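Local coordinates for putative oxidoreductase (Gluconobacter oxydans, PDB 3WJ7), which probably acts as an NAD(P)-dependent oxidoreductase of the short-chain dehydrogenase/reductase (SDR) family, at residues G26-R31 with V218-V223; R50-E55 with R188-T193; V179-P184 with E225-A230. One frame throughout, in Å; residues are numbered along the deposited sequence.

Interaction 1. Residues G26-R31 with V218-V223; sequences GSAVAR and VHVDDV
Two torsions bring a Val220 methyl and the Asp221 carboxylate to Ala28: Val220 holds CG2 anti to its own backbone N, and Asp221 sets CG anti to its carbonyl carbon (chi1 -71°), beside the backbone N. The methyl of Ala28, whose CB points at the other segment, touches both. Val220 CG2 lies 4.2 Å from Ala28 CB, a plain apolar touch, while Asp221 OD1 comes to 4.0 Å from the same Ala28 CB. Because alanine is so short, the backbones come close, with the CA atoms of Ala28 and Asp221 6.3 Å apart. Arg31 NH1 stays 5.0 Å from Asp221 OD1, so these opposite charges do not touch and any attraction is probably weak and long-range.

The start of the helix is well defined. His219 is its N-cap, and Asp221 N donates to His219 ND1 over 3.0 Å, arriving in the imidazole plane at an N-H...N angle of 156°; this fixes the rotation of the ring. His219 O meanwhile accepts from both Asp222 N and Val223 N. On its other nitrogen, NE2, His219 is bonded to Asp330, and Asp222 makes a salt bridge with Arg322, so the C-terminal part of the chain holds this turn as well. Ala224, the residue after Val223, continues the packing on Ala28 and Val29. Such close alanine- and valine-lined packing joins helix 24-35, which follows the glycine-rich turn after strand 15-18, to a second sheet-covering helix in the Rossmann-type fold of the SDR family.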
ATOM      1  N   GLY A  26     -22.671  -7.711 -13.205  1.00 32.75           N
ATOM      2  CA  GLY A  26     -23.122  -8.988 -12.701  1.00 35.61           C
ATOM      3  C   GLY A  26     -24.633  -9.129 -12.802  1.00 41.08           C
ATOM      4  O   GLY A  26     -25.174 -10.169 -13.275  1.00 36.46           O
ATOM      5  N   SER A  27     -25.355  -8.094 -12.392  1.00 40.63           N
ATOM      6  CA  SER A  27     -26.799  -8.296 -12.455  1.00 40.51           C
ATOM      7  C   SER A  27     -27.332  -8.209 -13.864  1.00 39.57           C
ATOM      8  O   SER A  27     -28.314  -8.874 -14.208  1.00 40.77           O
ATOM      9  CB  SER A  27     -27.580  -7.416 -11.487  1.00 39.12           C
ATOM     10  OG  SER A  27     -27.643  -6.116 -11.954  1.00 35.71           O
ATOM     11  N   ALA A  28     -26.691  -7.421 -14.708  1.00 36.06           N
ATOM     12  CA  ALA A  28     -27.219  -7.373 -16.044  1.00 34.53           C
ATOM     13  C   ALA A  28     -26.920  -8.699 -16.766  1.00 36.16           C
ATOM     14  O   ALA A  28     -27.746  -9.181 -17.539  1.00 36.79           O
ATOM     15  CB  ALA A  28     -26.691  -6.183 -16.795  1.00 33.46           C
ATOM     16  N   VAL A  29     -25.765  -9.300 -16.461  1.00 35.85           N
ATOM     17  CA  VAL A  29     -25.403 -10.593 -16.984  1.00 34.30           C
ATOM     18  C   VAL A  29     -26.445 -11.615 -16.501  1.00 36.90           C
ATOM     19  O   VAL A  29     -26.950 -12.429 -17.283  1.00 37.35           O
ATOM     20  CB  VAL A  29     -23.956 -10.972 -16.582  1.00 32.98           C
ATOM     21  CG1 VAL A  29     -23.716 -12.486 -16.689  1.00 33.96           C
ATOM     22  CG2 VAL A  29     -22.984 -10.275 -17.501  1.00 31.97           C
ATOM     23  N   ALA A  30     -26.798 -11.541 -15.223  1.00 36.80           N
ATOM     24  CA  ALA A  30     -27.753 -12.475 -14.654  1.00 38.37           C
ATOM     25  C   ALA A  30     -29.092 -12.430 -15.397  1.00 40.33           C
ATOM     26  O   ALA A  30     -29.611 -13.485 -15.760  1.00 40.91           O
ATOM     27  CB  ALA A  30     -27.963 -12.202 -13.180  1.00 36.84           C
ATOM     28  N   ARG A  31     -29.626 -11.226 -15.628  1.00 39.88           N
ATOM     29  CA  ARG A  31     -30.924 -11.057 -16.301  1.00 43.20           C
ATOM     30  C   ARG A  31     -30.897 -11.744 -17.665  1.00 43.31           C
ATOM     31  O   ARG A  31     -31.821 -12.473 -18.005  1.00 43.38           O
ATOM     32  CB  ARG A  31     -31.328  -9.571 -16.456  1.00 45.59           C
ATOM     33  CG  ARG A  31     -31.790  -8.897 -15.164  1.00 48.37           C
ATOM     34  CD  ARG A  31     -31.930  -7.375 -15.293  1.00 54.15           C
ATOM     35  NE  ARG A  31     -31.463  -6.738 -14.051  1.00 66.36           N
ATOM     36  CZ  ARG A  31     -30.413  -5.906 -13.924  1.00 65.25           C
ATOM     37  NH1 ARG A  31     -29.696  -5.501 -14.966  1.00 59.83           N
ATOM     38  NH2 ARG A  31     -30.096  -5.441 -12.722  1.00 64.68           N
ATOM     39  N   VAL A 218     -19.621   1.324 -23.691  1.00 34.81           N
ATOM     40  CA  VAL A 218     -20.337   0.169 -24.134  1.00 36.23           C
ATOM     41  C   VAL A 218     -21.559   0.035 -23.301  1.00 36.52           C
ATOM     42  O   VAL A 218     -21.498   0.192 -22.093  1.00 38.86           O
ATOM     43  CB  VAL A 218     -19.504  -1.121 -23.976  1.00 39.62           C
ATOM     44  CG1 VAL A 218     -19.048  -1.327 -22.520  1.00 36.46           C
ATOM     45  CG2 VAL A 218     -20.289  -2.304 -24.498  1.00 35.96           C
ATOM     46  N   HIS A 219     -22.684  -0.243 -23.946  1.00 38.52           N
ATOM     47  CA  HIS A 219     -23.915  -0.413 -23.215  1.00 36.40           C
ATOM     48  C   HIS A 219     -23.730  -1.613 -22.292  1.00 35.73           C
ATOM     49  O   HIS A 219     -23.205  -2.636 -22.710  1.00 36.42           O
ATOM     50  CB  HIS A 219     -25.095  -0.628 -24.170  1.00 35.44           C
ATOM     51  CG  HIS A 219     -26.414  -0.314 -23.554  1.00 33.01           C
ATOM     52  ND1 HIS A 219     -26.936  -1.054 -22.512  1.00 33.40           N
ATOM     53  CD2 HIS A 219     -27.292   0.687 -23.792  1.00 31.12           C
ATOM     54  CE1 HIS A 219     -28.079  -0.507 -22.123  1.00 33.84           C
ATOM     55  NE2 HIS A 219     -28.321   0.544 -22.889  1.00 33.04           N
ATOM     56  N   VAL A 220     -24.139  -1.455 -21.039  1.00 35.81           N
ATOM     57  CA  VAL A 220     -24.085  -2.507 -20.032  1.00 35.75           C
ATOM     58  C   VAL A 220     -24.827  -3.758 -20.488  1.00 37.18           C
ATOM     59  O   VAL A 220     -24.386  -4.886 -20.226  1.00 38.03           O
ATOM     60  CB  VAL A 220     -24.613  -2.013 -18.657  1.00 35.24           C
ATOM     61  CG1 VAL A 220     -26.127  -1.904 -18.652  1.00 35.71           C
ATOM     62  CG2 VAL A 220     -24.199  -2.946 -17.537  1.00 34.64           C
ATOM     63  N   ASP A 221     -25.942  -3.566 -21.188  1.00 43.79           N
ATOM     64  CA  ASP A 221     -26.743  -4.713 -21.704  1.00 44.59           C
ATOM     65  C   ASP A 221     -26.040  -5.421 -22.853  1.00 41.67           C
ATOM     66  O   ASP A 221     -26.281  -6.582 -23.122  1.00 46.50           O
ATOM     67  CB  ASP A 221     -28.154  -4.266 -22.080  1.00 45.20           C
ATOM     68  CG  ASP A 221     -29.010  -3.935 -20.836  1.00 47.61           C
ATOM     69  OD1 ASP A 221     -28.816  -4.610 -19.816  1.00 50.94           O
ATOM     70  OD2 ASP A 221     -29.868  -3.014 -20.864  1.00 47.90           O
ATOM     71  N   ASP A 222     -25.134  -4.717 -23.504  1.00 40.26           N
ATOM     72  CA  ASP A 222     -24.371  -5.312 -24.563  1.00 38.71           C
ATOM     73  C   ASP A 222     -23.238  -6.106 -24.008  1.00 38.31           C
ATOM     74  O   ASP A 222     -22.936  -7.149 -24.565  1.00 38.36           O
ATOM     75  CB  ASP A 222     -23.874  -4.264 -25.542  1.00 39.81           C
ATOM     76  CG  ASP A 222     -24.975  -3.752 -26.406  1.00 43.13           C
ATOM     77  OD1 ASP A 222     -25.950  -4.504 -26.610  1.00 46.19           O
ATOM     78  OD2 ASP A 222     -24.913  -2.593 -26.841  1.00 43.47           O
ATOM     79  N   VAL A 223     -22.621  -5.623 -22.922  1.00 35.32           N
ATOM     80  CA  VAL A 223     -21.663  -6.419 -22.184  1.00 33.93           C
ATOM     81  C   VAL A 223     -22.311  -7.732 -21.771  1.00 34.12           C
ATOM     82  O   VAL A 223     -21.732  -8.821 -21.950  1.00 31.18           O
ATOM     83  CB  VAL A 223     -21.230  -5.689 -20.902  1.00 34.94           C
ATOM     84  CG1 VAL A 223     -20.422  -6.601 -19.977  1.00 31.37           C
ATOM     85  CG2 VAL A 223     -20.444  -4.450 -21.268  1.00 37.18           C
TER

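Interaction 2. Residues R50-E55 with R188-T193; sequences RSNIAE and RDIKPT
Charge pairing comes first: Glu55 and Arg188 reach for each other from opposite directions and form a salt bridge, Glu55 OE2 taking the hydrogen bond from Arg188 NH2. Arg188 sets CG anti to its carbonyl carbon (chi1 -66°) and bends at chi2, which together carry the guanidinium to Glu55. The modelled separation is very short and, at this resolution, doubtful as a length. The carboxylate meets the guanidinium edge, yet the two planes are turned 78° apart, so one nitrogen does the gripping rather than a flat two-pronged pair.

Van der Waals contact comes from Asn52. Its CB lies 3.4 Å from Arg188 NH1, again at the guanidinium edge, and its side chain crosses that of Ile190 obliquely, with Asn52 ND2 3.6 Å from Ile190 CD1.

Both segments are loops, one after strand 39-44 and the other after strand 176-185. In Rossmann-type dehydrogenases the loop after the second strand often helps to set coenzyme preference, which may hold here too.

Polar bonds inside 188-193 shape the second loop. Asp189 centres an inverse gamma turn and takes two bonds from Thr193: Thr193 OG1 gives to the syn lone pair of Asp189 OD2 at 2.8 Å, and Thr193 N to Asp189 OD1 at 3.0 Å. Thr193 in turn N-caps helix 194-203, its OG1 accepting from Gly196 N.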
ATOM      1  N   ARG A  50     -29.313  -7.365  -1.603  1.00 85.77           N
ATOM      2  CA  ARG A  50     -30.105  -8.100  -2.598  1.00 88.02           C
ATOM      3  C   ARG A  50     -31.179  -7.301  -3.350  1.00 97.79           C
ATOM      4  O   ARG A  50     -32.228  -7.847  -3.704  1.00105.14           O
ATOM      5  CB  ARG A  50     -30.735  -9.315  -1.917  1.00 86.74           C
ATOM      6  CG  ARG A  50     -29.697 -10.364  -1.565  1.00 88.17           C
ATOM      7  CD  ARG A  50     -29.820 -10.919  -0.160  1.00 80.61           C
ATOM      8  NE  ARG A  50     -28.465 -11.085   0.370  1.00 88.47           N
ATOM      9  CZ  ARG A  50     -28.051 -12.076   1.165  1.00 89.93           C
ATOM     10  NH1 ARG A  50     -28.879 -13.040   1.560  1.00 85.38           N
ATOM     11  NH2 ARG A  50     -26.785 -12.107   1.566  1.00 86.99           N
ATOM     12  N   SER A  51     -30.896  -6.031  -3.632  1.00 98.92           N
ATOM     13  CA  SER A  51     -31.903  -5.114  -4.156  1.00 96.07           C
ATOM     14  C   SER A  51     -32.241  -5.259  -5.639  1.00 97.96           C
ATOM     15  O   SER A  51     -33.414  -5.274  -5.995  1.00 96.94           O
ATOM     16  CB  SER A  51     -31.536  -3.666  -3.837  1.00 94.19           C
ATOM     17  OG  SER A  51     -32.083  -3.307  -2.591  1.00 85.85           O
ATOM     18  N   ASN A  52     -31.238  -5.314  -6.511  1.00 99.21           N
ATOM     19  CA  ASN A  52     -31.524  -5.581  -7.934  1.00101.41           C
ATOM     20  C   ASN A  52     -31.449  -7.100  -8.228  1.00102.10           C
ATOM     21  O   ASN A  52     -31.129  -7.557  -9.346  1.00 89.53           O
ATOM     22  CB  ASN A  52     -30.671  -4.703  -8.876  1.00 95.33           C
ATOM     23  CG  ASN A  52     -29.176  -4.822  -8.617  1.00 94.25           C
ATOM     24  OD1 ASN A  52     -28.732  -5.514  -7.694  1.00 90.34           O
ATOM     25  ND2 ASN A  52     -28.389  -4.150  -9.446  1.00 92.21           N
ATOM     26  N   ILE A  53     -31.777  -7.857  -7.179  1.00102.73           N
ATOM     27  CA  ILE A  53     -31.723  -9.309  -7.164  1.00102.82           C
ATOM     28  C   ILE A  53     -33.115  -9.919  -7.125  1.00104.24           C
ATOM     29  O   ILE A  53     -33.455 -10.673  -8.023  1.00113.32           O
ATOM     30  CB  ILE A  53     -30.918  -9.837  -5.953  1.00 99.37           C
ATOM     31  CG1 ILE A  53     -29.455 -10.013  -6.310  1.00 82.06           C
ATOM     32  CG2 ILE A  53     -31.458 -11.182  -5.455  1.00107.60           C
ATOM     33  CD1 ILE A  53     -28.740 -10.848  -5.276  1.00 76.70           C
ATOM     34  N   ALA A  54     -33.911  -9.607  -6.094  1.00105.86           N
ATOM     35  CA  ALA A  54     -35.163 -10.346  -5.834  1.00105.31           C
ATOM     36  C   ALA A  54     -35.984 -10.579  -7.109  1.00101.02           C
ATOM     37  O   ALA A  54     -36.682 -11.580  -7.225  1.00103.15           O
ATOM     38  CB  ALA A  54     -35.989  -9.678  -4.744  1.00103.97           C
ATOM     39  N   GLU A  55     -35.854  -9.659  -8.065  1.00100.02           N
ATOM     40  CA  GLU A  55     -36.288  -9.833  -9.464  1.00101.47           C
ATOM     41  C   GLU A  55     -36.063 -11.218 -10.078  1.00 95.06           C
ATOM     42  O   GLU A  55     -36.842 -11.660 -10.913  1.00 99.04           O
ATOM     43  CB  GLU A  55     -35.573  -8.816 -10.355  1.00105.83           C
ATOM     44  CG  GLU A  55     -36.488  -7.808 -11.017  1.00109.33           C
ATOM     45  CD  GLU A  55     -35.726  -6.874 -11.930  1.00113.29           C
ATOM     46  OE1 GLU A  55     -34.671  -7.288 -12.473  1.00115.80           O
ATOM     47  OE2 GLU A  55     -36.185  -5.726 -12.102  1.00107.08           O
ATOM     48  N   ARG A 188     -29.841   1.565 -14.494  1.00 49.70           N
ATOM     49  CA  ARG A 188     -29.622   0.804 -13.256  1.00 49.84           C
ATOM     50  C   ARG A 188     -28.220   0.985 -12.681  1.00 47.28           C
ATOM     51  O   ARG A 188     -27.642   0.050 -12.128  1.00 48.38           O
ATOM     52  CB  ARG A 188     -29.860  -0.676 -13.471  1.00 49.96           C
ATOM     53  CG  ARG A 188     -31.263  -1.043 -13.786  1.00 53.45           C
ATOM     54  CD  ARG A 188     -31.512  -2.243 -12.934  1.00 67.03           C
ATOM     55  NE  ARG A 188     -32.709  -2.940 -13.357  1.00 87.02           N
ATOM     56  CZ  ARG A 188     -33.381  -3.774 -12.577  1.00 92.00           C
ATOM     57  NH1 ARG A 188     -32.965  -4.002 -11.327  1.00 90.51           N
ATOM     58  NH2 ARG A 188     -34.463  -4.371 -13.051  1.00 96.30           N
ATOM     59  N   ASP A 189     -27.684   2.188 -12.787  1.00 44.12           N
ATOM     60  CA  ASP A 189     -26.364   2.424 -12.293  1.00 45.20           C
ATOM     61  C   ASP A 189     -26.502   2.986 -10.881  1.00 48.35           C
ATOM     62  O   ASP A 189     -26.385   4.185 -10.643  1.00 48.37           O
ATOM     63  CB  ASP A 189     -25.567   3.315 -13.229  1.00 42.99           C
ATOM     64  CG  ASP A 189     -24.099   3.255 -12.934  1.00 45.26           C
ATOM     65  OD1 ASP A 189     -23.756   2.531 -11.964  1.00 50.00           O
ATOM     66  OD2 ASP A 189     -23.293   3.916 -13.645  1.00 42.33           O
ATOM     67  N   ILE A 190     -26.726   2.054  -9.964  1.00 49.66           N
ATOM     68  CA  ILE A 190     -27.267   2.293  -8.642  1.00 48.67           C
ATOM     69  C   ILE A 190     -26.285   2.988  -7.702  1.00 49.51           C
ATOM     70  O   ILE A 190     -26.636   3.962  -7.045  1.00 45.91           O
ATOM     71  CB  ILE A 190     -27.768   0.947  -8.100  1.00 51.40           C
ATOM     72  CG1 ILE A 190     -29.095   0.613  -8.815  1.00 52.07           C
ATOM     73  CG2 ILE A 190     -27.826   0.944  -6.571  1.00 49.62           C
ATOM     74  CD1 ILE A 190     -29.519  -0.835  -8.774  1.00 54.76           C
ATOM     75  N   LYS A 191     -25.049   2.508  -7.668  1.00 50.35           N
ATOM     76  CA  LYS A 191     -24.044   3.077  -6.795  1.00 53.93           C
ATOM     77  C   LYS A 191     -23.608   4.471  -7.220  1.00 58.25           C
ATOM     78  O   LYS A 191     -23.233   5.297  -6.360  1.00 58.89           O
ATOM     79  CB  LYS A 191     -22.798   2.180  -6.800  1.00 53.75           C
ATOM     80  CG  LYS A 191     -21.667   2.729  -5.950  1.00 60.68           C
ATOM     81  CD  LYS A 191     -20.371   1.980  -6.166  1.00 75.83           C
ATOM     82  CE  LYS A 191     -19.193   2.822  -5.704  1.00 78.04           C
ATOM     83  NZ  LYS A 191     -18.397   2.031  -4.724  1.00 82.75           N
ATOM     84  N   PRO A 192     -23.846   4.790  -8.504  1.00 60.14           N
ATOM     85  CA  PRO A 192     -23.122   5.062  -9.740  1.00 53.34           C
ATOM     86  C   PRO A 192     -21.695   4.574  -9.666  1.00 49.20           C
ATOM     87  O   PRO A 192     -20.954   4.954  -8.764  1.00 51.97           O
ATOM     88  CB  PRO A 192     -23.154   6.599  -9.849  1.00 58.27           C
ATOM     89  CG  PRO A 192     -23.427   7.070  -8.462  1.00 55.72           C
ATOM     90  CD  PRO A 192     -24.487   6.054  -8.095  1.00 65.66           C
ATOM     91  N   THR A 193     -21.325   3.722 -10.609  1.00 44.84           N
ATOM     92  CA  THR A 193     -19.929   3.604 -11.080  1.00 46.36           C
ATOM     93  C   THR A 193     -19.292   5.000 -11.248  1.00 42.39           C
ATOM     94  O   THR A 193     -20.009   6.001 -11.335  1.00 42.49           O
ATOM     95  CB  THR A 193     -19.913   3.002 -12.513  1.00 47.27           C
ATOM     96  OG1 THR A 193     -20.546   3.932 -13.425  1.00 48.36           O
ATOM     97  CG2 THR A 193     -20.634   1.682 -12.557  1.00 40.31           C
TER

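Interaction 3. Residues V179-P184 with E225-A230; sequences VNPSTP and EGHALA
Ala230 N is gripped within its own helix, donating to Gly226 O at 3.0 Å and weakly to His227 O, and the Ala230 methyl points toward the strand, at Val179. Across the contact the touches are van der Waals and CH-pi. Val179 CG2 lies 3.8 Å from Ala230 CB, and its other branch, Val179 CG1, sits over one face of the His227 imidazole, 3.8 Å from the ring centroid and 21° off its normal: a CH-pi contact, shifted toward the rim of the ring. His227 reaches it by setting CG beside its backbone N, anti to the carbonyl carbon (chi1 -75°), which carries the ring in toward the strand. Pro181 CG approaches the same ring obliquely and more loosely; a bound mercury ion lies about 4 Å from the Pro181 side chain. With an alanine at His227, Val179 CG1 is likely to lose the flat face it rests on, opening a gap between strand and helix.

Strand 179-181 and helix 225-230 run nearly antiparallel, at 167°, with their axes 9.7 Å apart, as when a helix covers a sheet in an alpha/beta fold. Around the imidazole, Ile122 and Cys124 come from strand 120-124, Leu242 from strand 239-248, and Val29 from helix 24-35.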
ATOM      1  N   VAL A 179     -13.557 -12.714 -21.331  1.00 34.23           N
ATOM      2  CA  VAL A 179     -14.252 -11.579 -21.858  1.00 32.05           C
ATOM      3  C   VAL A 179     -13.603 -10.317 -21.207  1.00 34.81           C
ATOM      4  O   VAL A 179     -13.214 -10.327 -20.024  1.00 38.11           O
ATOM      5  CB  VAL A 179     -15.717 -11.875 -21.513  1.00 32.38           C
ATOM      6  CG1 VAL A 179     -16.472 -10.745 -20.863  1.00 30.60           C
ATOM      7  CG2 VAL A 179     -16.445 -12.547 -22.693  1.00 33.64           C
ATOM      8  N   ASN A 180     -13.423  -9.270 -21.998  1.00 35.65           N
ATOM      9  CA  ASN A 180     -12.826  -8.008 -21.598  1.00 35.08           C
ATOM     10  C   ASN A 180     -13.785  -6.844 -21.970  1.00 35.70           C
ATOM     11  O   ASN A 180     -13.664  -6.235 -23.027  1.00 36.57           O
ATOM     12  CB  ASN A 180     -11.487  -7.814 -22.321  1.00 38.65           C
ATOM     13  CG  ASN A 180     -10.483  -8.945 -22.062  1.00 42.30           C
ATOM     14  OD1 ASN A 180      -9.543  -8.783 -21.265  1.00 44.87           O
ATOM     15  ND2 ASN A 180     -10.651 -10.075 -22.747  1.00 38.41           N
ATOM     16  N   PRO A 181     -14.761  -6.539 -21.117  1.00 36.60           N
ATOM     17  CA  PRO A 181     -15.627  -5.375 -21.333  1.00 38.57           C
ATOM     18  C   PRO A 181     -14.834  -4.060 -21.284  1.00 37.81           C
ATOM     19  O   PRO A 181     -13.821  -3.990 -20.604  1.00 36.20           O
ATOM     20  CB  PRO A 181     -16.550  -5.390 -20.121  1.00 40.44           C
ATOM     21  CG  PRO A 181     -16.368  -6.725 -19.465  1.00 41.14           C
ATOM     22  CD  PRO A 181     -15.001  -7.189 -19.822  1.00 39.29           C
ATOM     23  N   SER A 182     -15.270  -3.055 -22.040  1.00 37.61           N
ATOM     24  CA  SER A 182     -14.704  -1.724 -21.941  1.00 36.01           C
ATOM     25  C   SER A 182     -15.414  -1.041 -20.770  1.00 35.11           C
ATOM     26  O   SER A 182     -15.644  -1.659 -19.735  1.00 40.42           O
ATOM     27  CB  SER A 182     -14.899  -0.945 -23.249  1.00 36.93           C
ATOM     28  OG  SER A 182     -16.280  -0.799 -23.583  1.00 39.82           O
ATOM     29  N   THR A 183     -15.798   0.213 -20.914  1.00 32.74           N
ATOM     30  CA  THR A 183     -16.424   0.890 -19.801  1.00 30.85           C
ATOM     31  C   THR A 183     -17.938   1.010 -19.927  1.00 31.32           C
ATOM     32  O   THR A 183     -18.442   1.740 -20.755  1.00 31.03           O
ATOM     33  CB  THR A 183     -15.660   2.176 -19.345  1.00 32.22           C
ATOM     34  OG1 THR A 183     -16.566   3.269 -19.090  1.00 33.18           O
ATOM     35  CG2 THR A 183     -14.549   2.564 -20.272  1.00 28.63           C
ATOM     36  N   PRO A 184     -18.673   0.229 -19.119  1.00 33.39           N
ATOM     37  CA  PRO A 184     -20.101   0.071 -19.365  1.00 30.95           C
ATOM     38  C   PRO A 184     -20.904   1.200 -18.777  1.00 32.56           C
ATOM     39  O   PRO A 184     -20.664   1.600 -17.670  1.00 30.61           O
ATOM     40  CB  PRO A 184     -20.437  -1.187 -18.621  1.00 33.06           C
ATOM     41  CG  PRO A 184     -19.467  -1.206 -17.465  1.00 33.42           C
ATOM     42  CD  PRO A 184     -18.194  -0.611 -17.996  1.00 31.95           C
ATOM     43  N   GLU A 225     -25.001  -9.299 -22.888  1.00 45.15           N
ATOM     44  CA  GLU A 225     -25.370 -10.178 -23.969  1.00 45.93           C
ATOM     45  C   GLU A 225     -24.086 -10.861 -24.436  1.00 44.56           C
ATOM     46  O   GLU A 225     -24.050 -12.093 -24.649  1.00 48.67           O
ATOM     47  CB  GLU A 225     -26.054  -9.356 -25.084  1.00 48.77           C
ATOM     48  CG  GLU A 225     -26.178 -10.028 -26.459  1.00 56.66           C
ATOM     49  CD  GLU A 225     -27.112 -11.258 -26.547  1.00 55.62           C
ATOM     50  OE1 GLU A 225     -27.915 -11.545 -25.610  1.00 51.36           O
ATOM     51  OE2 GLU A 225     -27.037 -11.939 -27.603  1.00 57.39           O
ATOM     52  N   GLY A 226     -23.027 -10.069 -24.575  1.00 38.08           N
ATOM     53  CA  GLY A 226     -21.745 -10.602 -25.027  1.00 37.41           C
ATOM     54  C   GLY A 226     -21.222 -11.740 -24.154  1.00 37.92           C
ATOM     55  O   GLY A 226     -20.551 -12.639 -24.655  1.00 37.56           O
ATOM     56  N   HIS A 227     -21.527 -11.725 -22.851  1.00 37.70           N
ATOM     57  CA  HIS A 227     -21.174 -12.857 -22.004  1.00 38.39           C
ATOM     58  C   HIS A 227     -21.928 -14.109 -22.458  1.00 39.14           C
ATOM     59  O   HIS A 227     -21.373 -15.206 -22.468  1.00 37.24           O
ATOM     60  CB  HIS A 227     -21.524 -12.598 -20.538  1.00 41.15           C
ATOM     61  CG  HIS A 227     -20.606 -11.655 -19.833  1.00 40.50           C
ATOM     62  ND1 HIS A 227     -19.799 -12.050 -18.786  1.00 42.93           N
ATOM     63  CD2 HIS A 227     -20.414 -10.325 -19.971  1.00 38.95           C
ATOM     64  CE1 HIS A 227     -19.118 -11.009 -18.338  1.00 37.05           C
ATOM     65  NE2 HIS A 227     -19.472  -9.952 -19.043  1.00 36.01           N
ATOM     66  N   ALA A 228     -23.202 -13.955 -22.822  1.00 39.66           N
ATOM     67  CA  ALA A 228     -23.991 -15.123 -23.195  1.00 38.00           C
ATOM     68  C   ALA A 228     -23.433 -15.721 -24.474  1.00 39.47           C
ATOM     69  O   ALA A 228     -23.282 -16.950 -24.598  1.00 36.95           O
ATOM     70  CB  ALA A 228     -25.469 -14.773 -23.325  1.00 37.74           C
ATOM     71  N   LEU A 229     -23.083 -14.828 -25.406  1.00 42.25           N
ATOM     72  CA  LEU A 229     -22.481 -15.213 -26.704  1.00 41.32           C
ATOM     73  C   LEU A 229     -21.161 -15.900 -26.538  1.00 40.09           C
ATOM     74  O   LEU A 229     -20.819 -16.744 -27.352  1.00 42.44           O
ATOM     75  CB  LEU A 229     -22.276 -13.979 -27.595  1.00 41.44           C
ATOM     76  CG  LEU A 229     -23.596 -13.269 -27.911  1.00 43.26           C
ATOM     77  CD1 LEU A 229     -23.386 -11.925 -28.614  1.00 40.90           C
ATOM     78  CD2 LEU A 229     -24.480 -14.240 -28.687  1.00 37.41           C
ATOM     79  N   ALA A 230     -20.392 -15.526 -25.505  1.00 39.23           N
ATOM     80  CA  ALA A 230     -19.111 -16.204 -25.276  1.00 39.16           C
ATOM     81  C   ALA A 230     -19.325 -17.612 -24.752  1.00 39.94           C
ATOM     82  O   ALA A 230     -18.560 -18.508 -25.111  1.00 39.19           O
ATOM     83  CB  ALA A 230     -18.215 -15.433 -24.349  1.00 40.28           C
TER

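How the interactions relate
From the N terminus, helix 24-35 opens the loop of interaction 1, and segment 50-55 opens that of interaction 2. Strand 176-185 then starts interaction 3 just before segment 188-193 closes interaction 2, so those two cross. Interaction 1 closes at 218-223, with interaction 2 nested inside it, and interaction 3 closes last, crossing interaction 1. Interactions 1 and 2 meet where Arg31 lies against Asn52 and beside Arg188. Interactions 1 and 3 share helix 220-233 and reach neighbouring strands, 214-219 and 176-185, joined by a probable Val218 N to Thr183 O hydrogen bond. Together they tie helix 24-35 to helix 220-233, that helix to strand 176-185, and the loops after strands 39-44 and 176-185.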